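Long-range contacts in galactose mutarotase related enzyme (Lactobacillus acidophilus, PDB 3DCD), which probably binds carbohydrates and acts as an isomerase of the aldose 1-epimerase family, although its own substrate is not established: residues A[39-44]-A[247-252]; A[238-243]-A[251-256]; A[144-149]-A[289-294]. All blocks are in the same frame, centred on the assembly; numbering follows the deposited sequence.

Overall arrangement
From the N terminus, the loop residues 39-44 come first; they fold back on 247-252 in interaction 1, closing a loop of some two hundred residues. Segment 144-149, at the end of strand 136-147, then packs side chain to side chain against 289-294 in interaction 3, so these two long closures cross. Interaction 2 is a short hairpin, 238-243 against 251-256, and lies wholly within the span that interaction 3 closes. Interactions 1 and 2 share C251 and I252. Strand 249-256 is the common element: it receives the loop in interaction 1, is one arm of the hairpin in interaction 2, and neighbours strand 136-147, through which interaction 3 reaches the second sheet.

Interaction 1 (A[39-44]-A[247-252]); sequences PEIWGR and DNYVCI
W42 overlaps the phenol of Y249 only slightly: the six-membered ring of W42 and the Y249 ring are nearly parallel, planes at 14°, but slid apart until their centroids are 5.6 Å from each other. The contact lays a loop against strand 249-256 of the beta-sandwich fold found in galactose mutarotases. W42 CE3 sits 3.6 Å from Y249 CE2, and the hydroxyl OH of Y249 comes within 3.6 Å of W42 CB. The Y249 side chain leaves the strand on the loop's side, and its chi1 of 79° places CG between the backbone N and the carbonyl carbon. Further along the strand, C251 makes a sulfur-aromatic contact: SG is 3.4 Å from W42 CZ3, approaching the six-membered ring obliquely, 45° off its normal. I41 meets the edge of the Y249 ring, its CG2 4.0 Å from CE1. W35 adds to the aromatic cluster, stacking on Y249 and meeting W42, while W240 packs edge-to-face with W42. At the loop end of the contact I41 and D247 cross at about a right angle, with I41 CG1 3.7 Å from D247 OD2. The other carboxylate oxygen, D247 OD1, accepts a hydrogen bond from the backbone N-H of N248, 2.7 Å from N to OD1, on its anti side.

Interaction 2 (A[238-243]-A[251-256]); sequences GIWSQY and CIEPWW
Four backbone hydrogen bonds join G238 and W240 to E253 and C251. C251 N donates to W240 O at 2.7 Å, almost straight at 172°, and W240 N returns a bond to C251 O at 3.1 Å. G238 and E253 form the second hydrogen-bonded pair, with E253 N to G238 O at 2.7 Å and G238 N to E253 O at 2.9 Å. Between them lies the non-hydrogen-bonded pair I239 and I252, an alternation that marks the antiparallel hairpin of strands 236-240 and 249-256. I239 CD1 packs 4.2 Å from I252 CG2, the two side chains side by side. W240, C251 and E253 share the other face. E253 OE2 lies 3.3 Å from W240 CB. In W240, chi1 of 172° sets CG anti to the backbone N; with the ring turned by chi2 of 84°, CE3 lies 3.7 Å from C251 SG, which sits at the ring edge. An alanine at W240 would probably leave C251 SG and the ring of W42 without this indole and open a gap beside them. G238 CA lies over the W255 six-membered ring. Main-chain bonds thus fix the register, while the E253 carboxylate reaches from W240 CB to a weak bond with W255 NE1.

Interaction 3 (A[144-149]-A[289-294]); sequences PGFNLP and MTYHST
M289, a selenomethionine, puts its SE at the rim of the F146 ring, 3.9 Å from F146 CZ and 5.2 Å from the ring centroid. The line to the centroid is 86° off the ring normal, so this is a Met-aromatic contact made at the edge. The same SE also touches P144, 4.1 Å from its CG. M289 gets there with CG beside the backbone N and SE nearly anti to CA (chi2 159°), which carries the selenium across toward the other segment.

F146 and Y291 cross at about a right angle, and F146 CE2 meets the edge of the Y291 ring at 4.0 Å from CE1. The backbones stay well apart, with the CA atoms of F146 and Y291 at 10.0 Å, because the two segments belong to different sheets: strand 136-147 to one, strand 282-292 to the other. F146, M289 and Y291 pack between the two layers of the beta-sandwich, and the segments run in nearly the same direction, 7° apart. V229 on strand 226-232 packs against both F146 and M289, and F33 meets the Y291 ring.

An aliphatic contact lies at the far end, where P149 CG is 3.7 Å from T294 CG2, the two side chains sliding past each other in opposite directions. T294 turns only its methyl to the proline; its OG1 is hydrogen-bonded to E31.

Just before T294, H292 ND1 donates to a lone pair of S293 O at 2.8 Å, with the oxygen close to the imidazole plane.

Interaction 1 (A[39-44]-A[247-252])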
loop_
_atom_site.group_PDB
_atom_site.type_symbol
_atom_site.label_atom_id
_atom_site.label_comp_id
_atom_site.label_asym_id
_atom_site.label_seq_id
_atom_site.Cartn_x
_atom_site.Cartn_y
_atom_site.Cartn_z
ATOM N N PRO A 39 -16.513 8.252 -3.469
ATOM C CA PRO A 39 -16.268 9.145 -2.326
ATOM C C PRO A 39 -17.243 8.957 -1.166
ATOM O O PRO A 39 -17.013 9.502 -0.088
ATOM C CB PRO A 39 -16.456 10.554 -2.926
ATOM C CG PRO A 39 -17.354 10.352 -4.096
ATOM C CD PRO A 39 -16.964 9.005 -4.661
ATOM N N GLU A 40 -18.332 8.221 -1.408
ATOM C CA GLU A 40 -19.305 7.877 -0.380
ATOM C C GLU A 40 -18.737 6.863 0.594
ATOM O O GLU A 40 -19.229 6.726 1.713
ATOM C CB GLU A 40 -20.592 7.341 -1.029
ATOM C CG GLU A 40 -21.323 8.400 -1.869
ATOM C CD GLU A 40 -22.172 9.357 -1.031
ATOM O OE1 GLU A 40 -22.242 9.198 0.202
ATOM O OE2 GLU A 40 -22.779 10.272 -1.620
ATOM N N ILE A 41 -17.688 6.156 0.163
ATOM C CA ILE A 41 -17.094 5.076 0.951
ATOM C C ILE A 41 -15.631 5.379 1.286
ATOM O O ILE A 41 -15.233 5.430 2.469
ATOM C CB ILE A 41 -17.148 3.727 0.173
ATOM C CG1 ILE A 41 -18.582 3.378 -0.272
ATOM C CG2 ILE A 41 -16.505 2.595 0.986
ATOM C CD1 ILE A 41 -19.563 3.085 0.869
ATOM N N TRP A 42 -14.831 5.559 0.234
ATOM C CA TRP A 42 -13.395 5.808 0.378
ATOM C C TRP A 42 -12.895 6.398 -0.936
ATOM O O TRP A 42 -12.838 5.710 -1.951
ATOM C CB TRP A 42 -12.636 4.508 0.756
ATOM C CG TRP A 42 -11.125 4.728 0.839
ATOM C CD1 TRP A 42 -10.476 5.695 1.554
ATOM C CD2 TRP A 42 -10.101 3.973 0.167
ATOM N NE1 TRP A 42 -9.108 5.581 1.384
ATOM C CE2 TRP A 42 -8.855 4.532 0.539
ATOM C CE3 TRP A 42 -10.118 2.867 -0.695
ATOM C CZ2 TRP A 42 -7.642 4.049 0.048
ATOM C CZ3 TRP A 42 -8.915 2.374 -1.166
ATOM C CH2 TRP A 42 -7.684 2.966 -0.784
ATOM N N GLY A 43 -12.588 7.697 -0.925
ATOM C CA GLY A 43 -12.377 8.440 -2.161
ATOM C C GLY A 43 -10.956 8.419 -2.682
ATOM O O GLY A 43 -10.478 9.426 -3.237
ATOM N N ARG A 44 -10.270 7.286 -2.497
ATOM C CA ARG A 44 -8.943 7.078 -3.093
ATOM C C ARG A 44 -8.941 5.734 -3.802
ATOM O O ARG A 44 -9.816 4.919 -3.540
ATOM C CB ARG A 44 -7.834 7.156 -2.017
ATOM C CG ARG A 44 -7.737 8.556 -1.393
ATOM C CD ARG A 44 -6.531 8.740 -0.465
ATOM N NE ARG A 44 -6.514 10.097 0.112
ATOM C CZ ARG A 44 -6.070 11.193 -0.504
ATOM N NH1 ARG A 44 -5.580 11.133 -1.740
ATOM N NH2 ARG A 44 -6.123 12.368 0.128
ATOM N N ASP A 247 -18.122 -1.441 1.321
ATOM C CA ASP A 247 -18.350 -1.727 -0.088
ATOM C C ASP A 247 -17.455 -2.896 -0.518
ATOM O O ASP A 247 -16.651 -3.420 0.275
ATOM C CB ASP A 247 -18.093 -0.481 -0.954
ATOM C CG ASP A 247 -18.944 -0.454 -2.223
ATOM O OD1 ASP A 247 -19.323 -1.528 -2.751
ATOM O OD2 ASP A 247 -19.251 0.660 -2.672
ATOM N N ASN A 248 -17.589 -3.291 -1.777
ATOM C CA ASN A 248 -17.025 -4.548 -2.249
ATOM C C ASN A 248 -15.614 -4.372 -2.813
ATOM O O ASN A 248 -15.377 -4.448 -4.031
ATOM C CB ASN A 248 -17.987 -5.214 -3.235
ATOM C CG ASN A 248 -19.336 -5.518 -2.600
ATOM O OD1 ASN A 248 -19.401 -6.080 -1.508
ATOM N ND2 ASN A 248 -20.413 -5.110 -3.261
ATOM N N TYR A 249 -14.684 -4.126 -1.893
ATOM C CA TYR A 249 -13.262 -4.028 -2.218
ATOM C C TYR A 249 -12.480 -4.346 -0.961
ATOM O O TYR A 249 -13.031 -4.379 0.145
ATOM C CB TYR A 249 -12.882 -2.615 -2.716
ATOM C CG TYR A 249 -12.729 -1.624 -1.570
ATOM C CD1 TYR A 249 -13.847 -0.992 -1.019
ATOM C CD2 TYR A 249 -11.476 -1.332 -1.028
ATOM C CE1 TYR A 249 -13.715 -0.083 0.027
ATOM C CE2 TYR A 249 -11.333 -0.427 0.045
ATOM C CZ TYR A 249 -12.459 0.179 0.568
ATOM O OH TYR A 249 -12.339 1.071 1.621
ATOM N N VAL A 250 -11.176 -4.539 -1.132
ATOM C CA VAL A 250 -10.278 -4.746 -0.002
ATOM C C VAL A 250 -8.927 -4.186 -0.407
ATOM O O VAL A 250 -8.559 -4.264 -1.592
ATOM C CB VAL A 250 -10.204 -6.253 0.399
ATOM C CG1 VAL A 250 -9.469 -7.100 -0.666
ATOM C CG2 VAL A 250 -9.553 -6.416 1.808
ATOM N N CYS A 251 -8.193 -3.620 0.554
ATOM C CA CYS A 251 -6.818 -3.195 0.290
ATOM C C CYS A 251 -5.842 -4.189 0.912
ATOM O O CYS A 251 -6.070 -4.701 2.024
ATOM C CB CYS A 251 -6.535 -1.808 0.897
ATOM S SG CYS A 251 -7.530 -0.445 0.245
ATOM N N ILE A 252 -4.756 -4.446 0.190
ATOM C CA ILE A 252 -3.626 -5.267 0.679
ATOM C C ILE A 252 -2.439 -4.328 0.608
ATOM O O ILE A 252 -2.047 -3.896 -0.479
ATOM C CB ILE A 252 -3.418 -6.524 -0.197
ATOM C CG1 ILE A 252 -4.687 -7.392 -0.163
ATOM C CG2 ILE A 252 -2.166 -7.314 0.267
ATOM C CD1 ILE A 252 -4.681 -8.579 -1.127
#

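Interaction 2 (A[238-243]-A[251-256])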
loop_
_atom_site.group_PDB
_atom_site.type_symbol
_atom_site.label_atom_id
_atom_site.label_comp_id
_atom_site.label_asym_id
_atom_site.label_seq_id
_atom_site.Cartn_x
_atom_site.Cartn_y
_atom_site.Cartn_z
ATOM N N GLY A 238 -0.748 -4.661 5.783
ATOM C CA GLY A 238 -2.072 -4.365 6.331
ATOM C C GLY A 238 -3.157 -4.802 5.367
ATOM O O GLY A 238 -3.023 -4.630 4.152
ATOM N N ILE A 239 -4.226 -5.377 5.911
ATOM C CA ILE A 239 -5.422 -5.723 5.136
ATOM C C ILE A 239 -6.556 -4.862 5.688
ATOM O O ILE A 239 -6.792 -4.864 6.904
ATOM C CB ILE A 239 -5.840 -7.238 5.271
ATOM C CG1 ILE A 239 -4.634 -8.209 5.256
ATOM C CG2 ILE A 239 -6.902 -7.609 4.198
ATOM C CD1 ILE A 239 -3.795 -8.217 3.978
ATOM N N TRP A 240 -7.278 -4.154 4.812
ATOM C CA TRP A 240 -8.268 -3.194 5.280
ATOM C C TRP A 240 -9.389 -2.995 4.260
ATOM O O TRP A 240 -9.159 -3.026 3.054
ATOM C CB TRP A 240 -7.577 -1.839 5.565
ATOM C CG TRP A 240 -8.505 -0.659 5.872
ATOM C CD1 TRP A 240 -9.054 -0.324 7.087
ATOM C CD2 TRP A 240 -8.978 0.316 4.939
ATOM N NE1 TRP A 240 -9.834 0.818 6.961
ATOM C CE2 TRP A 240 -9.800 1.229 5.653
ATOM C CE3 TRP A 240 -8.777 0.518 3.565
ATOM C CZ2 TRP A 240 -10.435 2.305 5.035
ATOM C CZ3 TRP A 240 -9.411 1.603 2.949
ATOM C CH2 TRP A 240 -10.224 2.481 3.689
ATOM N N SER A 241 -10.595 -2.773 4.760
ATOM C CA SER A 241 -11.648 -2.173 3.938
ATOM C C SER A 241 -12.452 -1.222 4.838
ATOM O O SER A 241 -12.306 -1.270 6.070
ATOM C CB SER A 241 -12.518 -3.258 3.310
ATOM O OG SER A 241 -13.381 -2.710 2.314
ATOM N N GLN A 242 -13.281 -0.366 4.238
ATOM C CA GLN A 242 -13.965 0.699 4.999
ATOM C C GLN A 242 -14.983 0.110 5.963
ATOM O O GLN A 242 -15.556 -0.957 5.709
ATOM C CB GLN A 242 -14.631 1.718 4.049
ATOM C CG GLN A 242 -15.113 3.027 4.713
ATOM C CD GLN A 242 -14.002 3.732 5.465
ATOM O OE1 GLN A 242 -13.700 3.392 6.598
ATOM N NE2 GLN A 242 -13.374 4.695 4.820
ATOM N N TYR A 243 -15.167 0.801 7.090
ATOM C CA TYR A 243 -16.130 0.440 8.124
ATOM C C TYR A 243 -16.418 1.731 8.921
ATOM O O TYR A 243 -15.496 2.504 9.171
ATOM C CB TYR A 243 -15.536 -0.624 9.068
ATOM C CG TYR A 243 -16.537 -1.168 10.052
ATOM C CD1 TYR A 243 -16.775 -0.520 11.275
ATOM C CD2 TYR A 243 -17.265 -2.332 9.761
ATOM C CE1 TYR A 243 -17.705 -1.003 12.173
ATOM C CE2 TYR A 243 -18.201 -2.836 10.669
ATOM C CZ TYR A 243 -18.416 -2.160 11.867
ATOM O OH TYR A 243 -19.340 -2.648 12.768
ATOM N N CYS A 251 -8.193 -3.620 0.554
ATOM C CA CYS A 251 -6.818 -3.195 0.290
ATOM C C CYS A 251 -5.842 -4.189 0.912
ATOM O O CYS A 251 -6.070 -4.701 2.024
ATOM C CB CYS A 251 -6.535 -1.808 0.897
ATOM S SG CYS A 251 -7.530 -0.445 0.245
ATOM N N ILE A 252 -4.756 -4.446 0.190
ATOM C CA ILE A 252 -3.626 -5.267 0.679
ATOM C C ILE A 252 -2.439 -4.328 0.608
ATOM O O ILE A 252 -2.047 -3.896 -0.479
ATOM C CB ILE A 252 -3.418 -6.524 -0.197
ATOM C CG1 ILE A 252 -4.687 -7.392 -0.163
ATOM C CG2 ILE A 252 -2.166 -7.314 0.267
ATOM C CD1 ILE A 252 -4.681 -8.579 -1.127
ATOM N N GLU A 253 -1.907 -3.964 1.774
ATOM C CA GLU A 253 -0.973 -2.845 1.894
ATOM C C GLU A 253 0.426 -3.283 2.397
ATOM O O GLU A 253 0.627 -3.413 3.606
ATOM C CB GLU A 253 -1.533 -1.801 2.868
ATOM C CG GLU A 253 -3.037 -1.476 2.724
ATOM C CD GLU A 253 -3.556 -0.600 3.870
ATOM O OE1 GLU A 253 -2.772 0.198 4.448
ATOM O OE2 GLU A 253 -4.764 -0.680 4.169
ATOM N N PRO A 254 1.394 -3.473 1.484
ATOM C CA PRO A 254 2.760 -3.802 1.946
ATOM C C PRO A 254 3.413 -2.553 2.528
ATOM O O PRO A 254 3.383 -1.492 1.908
ATOM C CB PRO A 254 3.474 -4.259 0.650
ATOM C CG PRO A 254 2.349 -4.476 -0.375
ATOM C CD PRO A 254 1.325 -3.423 0.019
ATOM N N TRP A 255 3.983 -2.682 3.722
ATOM C CA TRP A 255 4.461 -1.552 4.495
ATOM C C TRP A 255 5.910 -1.748 4.913
ATOM O O TRP A 255 6.264 -2.803 5.458
ATOM C CB TRP A 255 3.666 -1.415 5.802
ATOM C CG TRP A 255 2.219 -0.986 5.720
ATOM C CD1 TRP A 255 1.563 -0.381 4.671
ATOM C CD2 TRP A 255 1.274 -1.089 6.785
ATOM N NE1 TRP A 255 0.231 -0.120 5.032
ATOM C CE2 TRP A 255 0.041 -0.556 6.322
ATOM C CE3 TRP A 255 1.355 -1.588 8.104
ATOM C CZ2 TRP A 255 -1.106 -0.519 7.125
ATOM C CZ3 TRP A 255 0.207 -1.546 8.904
ATOM C CH2 TRP A 255 -1.003 -1.008 8.410
ATOM N N TRP A 256 6.708 -0.703 4.700
ATOM C CA TRP A 256 8.055 -0.560 5.232
ATOM C C TRP A 256 8.007 0.625 6.230
ATOM O O TRP A 256 8.681 1.638 6.064
ATOM C CB TRP A 256 9.035 -0.276 4.090
ATOM C CG TRP A 256 9.225 -1.464 3.187
ATOM C CD1 TRP A 256 10.221 -2.400 3.262
ATOM C CD2 TRP A 256 8.375 -1.863 2.092
ATOM N NE1 TRP A 256 10.051 -3.361 2.282
ATOM C CE2 TRP A 256 8.920 -3.056 1.554
ATOM C CE3 TRP A 256 7.197 -1.331 1.522
ATOM C CZ2 TRP A 256 8.333 -3.729 0.455
ATOM C CZ3 TRP A 256 6.617 -1.996 0.440
ATOM C CH2 TRP A 256 7.178 -3.186 -0.080
#

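Interaction 3 (A[144-149]-A[289-294])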
loop_
_atom_site.group_PDB
_atom_site.type_symbol
_atom_site.label_atom_id
_atom_site.label_comp_id
_atom_site.label_asym_id
_atom_site.label_seq_id
_atom_site.Cartn_x
_atom_site.Cartn_y
_atom_site.Cartn_z
ATOM N N PRO A 144 -2.906 -0.452 -2.407
ATOM C CA PRO A 144 -3.851 -0.662 -3.513
ATOM C C PRO A 144 -5.219 -1.177 -3.028
ATOM O O PRO A 144 -5.253 -2.070 -2.185
ATOM C CB PRO A 144 -3.172 -1.748 -4.355
ATOM C CG PRO A 144 -2.210 -2.425 -3.425
ATOM C CD PRO A 144 -1.742 -1.362 -2.495
ATOM N N GLY A 145 -6.320 -0.606 -3.540
ATOM C CA GLY A 145 -7.655 -1.167 -3.297
ATOM C C GLY A 145 -8.108 -1.992 -4.492
ATOM O O GLY A 145 -8.070 -1.501 -5.624
ATOM N N PHE A 146 -8.515 -3.243 -4.236
ATOM C CA PHE A 146 -8.960 -4.179 -5.284
ATOM C C PHE A 146 -10.440 -4.458 -5.201
ATOM O O PHE A 146 -10.930 -4.834 -4.129
ATOM C CB PHE A 146 -8.236 -5.518 -5.149
ATOM C CG PHE A 146 -6.747 -5.396 -5.148
ATOM C CD1 PHE A 146 -6.025 -5.720 -4.010
ATOM C CD2 PHE A 146 -6.076 -4.917 -6.272
ATOM C CE1 PHE A 146 -4.618 -5.591 -3.997
ATOM C CE2 PHE A 146 -4.682 -4.783 -6.279
ATOM C CZ PHE A 146 -3.953 -5.133 -5.132
ATOM N N ASN A 147 -11.143 -4.309 -6.329
ATOM C CA ASN A 147 -12.558 -4.704 -6.427
ATOM C C ASN A 147 -12.780 -6.173 -6.095
ATOM O O ASN A 147 -11.955 -7.014 -6.435
ATOM C CB ASN A 147 -13.086 -4.498 -7.859
ATOM C CG ASN A 147 -13.211 -3.044 -8.249
ATOM O OD1 ASN A 147 -13.035 -2.699 -9.416
ATOM N ND2 ASN A 147 -13.563 -2.197 -7.303
ATOM N N LEU A 148 -13.911 -6.479 -5.457
ATOM C CA LEU A 148 -14.413 -7.840 -5.393
ATOM C C LEU A 148 -15.543 -7.880 -6.415
ATOM O O LEU A 148 -16.571 -7.231 -6.215
ATOM C CB LEU A 148 -14.942 -8.179 -3.993
ATOM C CG LEU A 148 -14.047 -7.781 -2.818
ATOM C CD1 LEU A 148 -14.747 -8.077 -1.514
ATOM C CD2 LEU A 148 -12.696 -8.505 -2.863
ATOM N N PRO A 149 -15.352 -8.612 -7.528
ATOM C CA PRO A 149 -16.408 -8.618 -8.563
ATOM C C PRO A 149 -17.677 -9.325 -8.081
ATOM O O PRO A 149 -17.604 -10.371 -7.443
ATOM C CB PRO A 149 -15.770 -9.381 -9.732
ATOM C CG PRO A 149 -14.622 -10.128 -9.129
ATOM C CD PRO A 149 -14.190 -9.442 -7.891
HETATM N N MSE A 289 2.184 -7.195 -8.205
HETATM C CA MSE A 289 0.788 -7.608 -8.210
HETATM C C MSE A 289 0.530 -8.346 -9.505
HETATM O O MSE A 289 0.932 -7.871 -10.564
HETATM C CB MSE A 289 -0.132 -6.384 -8.138
HETATM C CG MSE A 289 -0.118 -5.616 -6.808
HETATM SE SE MSE A 289 -0.755 -3.777 -6.999
HETATM C CE MSE A 289 0.842 -3.056 -7.923
ATOM N N THR A 290 -0.134 -9.500 -9.427
ATOM C CA THR A 290 -0.637 -10.167 -10.634
ATOM C C THR A 290 -2.172 -10.214 -10.592
ATOM O O THR A 290 -2.770 -10.314 -9.517
ATOM C CB THR A 290 -0.074 -11.589 -10.815
ATOM O OG1 THR A 290 -0.580 -12.444 -9.775
ATOM C CG2 THR A 290 1.452 -11.564 -10.740
ATOM N N TYR A 291 -2.790 -10.128 -11.760
ATOM C CA TYR A 291 -4.241 -10.068 -11.859
ATOM C C TYR A 291 -4.799 -11.150 -12.770
ATOM O O TYR A 291 -4.275 -11.375 -13.863
ATOM C CB TYR A 291 -4.663 -8.713 -12.419
ATOM C CG TYR A 291 -3.968 -7.536 -11.766
ATOM C CD1 TYR A 291 -4.523 -6.903 -10.657
ATOM C CD2 TYR A 291 -2.755 -7.070 -12.255
ATOM C CE1 TYR A 291 -3.876 -5.809 -10.037
ATOM C CE2 TYR A 291 -2.102 -5.985 -11.650
ATOM C CZ TYR A 291 -2.672 -5.365 -10.549
ATOM O OH TYR A 291 -2.029 -4.294 -9.977
ATOM N N HIS A 292 -5.874 -11.788 -12.321
ATOM C CA HIS A 292 -6.613 -12.738 -13.149
ATOM C C HIS A 292 -8.108 -12.470 -13.023
ATOM O O HIS A 292 -8.634 -12.325 -11.903
ATOM C CB HIS A 292 -6.298 -14.189 -12.795
ATOM C CG HIS A 292 -6.705 -15.155 -13.868
ATOM N ND1 HIS A 292 -8.026 -15.442 -14.153
ATOM C CD2 HIS A 292 -5.964 -15.865 -14.749
ATOM C CE1 HIS A 292 -8.077 -16.300 -15.160
ATOM N NE2 HIS A 292 -6.836 -16.581 -15.529
ATOM N N SER A 293 -8.766 -12.381 -14.185
ATOM C CA SER A 293 -10.192 -12.129 -14.286
ATOM C C SER A 293 -11.052 -13.273 -13.756
ATOM O O SER A 293 -10.581 -14.380 -13.547
ATOM C CB SER A 293 -10.558 -11.864 -15.749
ATOM O OG SER A 293 -9.869 -10.711 -16.234
ATOM N N THR A 294 -12.344 -13.020 -13.606
ATOM C CA THR A 294 -13.274 -14.075 -13.229
ATOM C C THR A 294 -13.306 -15.185 -14.289
ATOM O O THR A 294 -13.687 -16.314 -13.996
ATOM C CB THR A 294 -14.686 -13.519 -13.063
ATOM O OG1 THR A 294 -15.132 -13.002 -14.324
ATOM C CG2 THR A 294 -14.694 -12.405 -12.012
#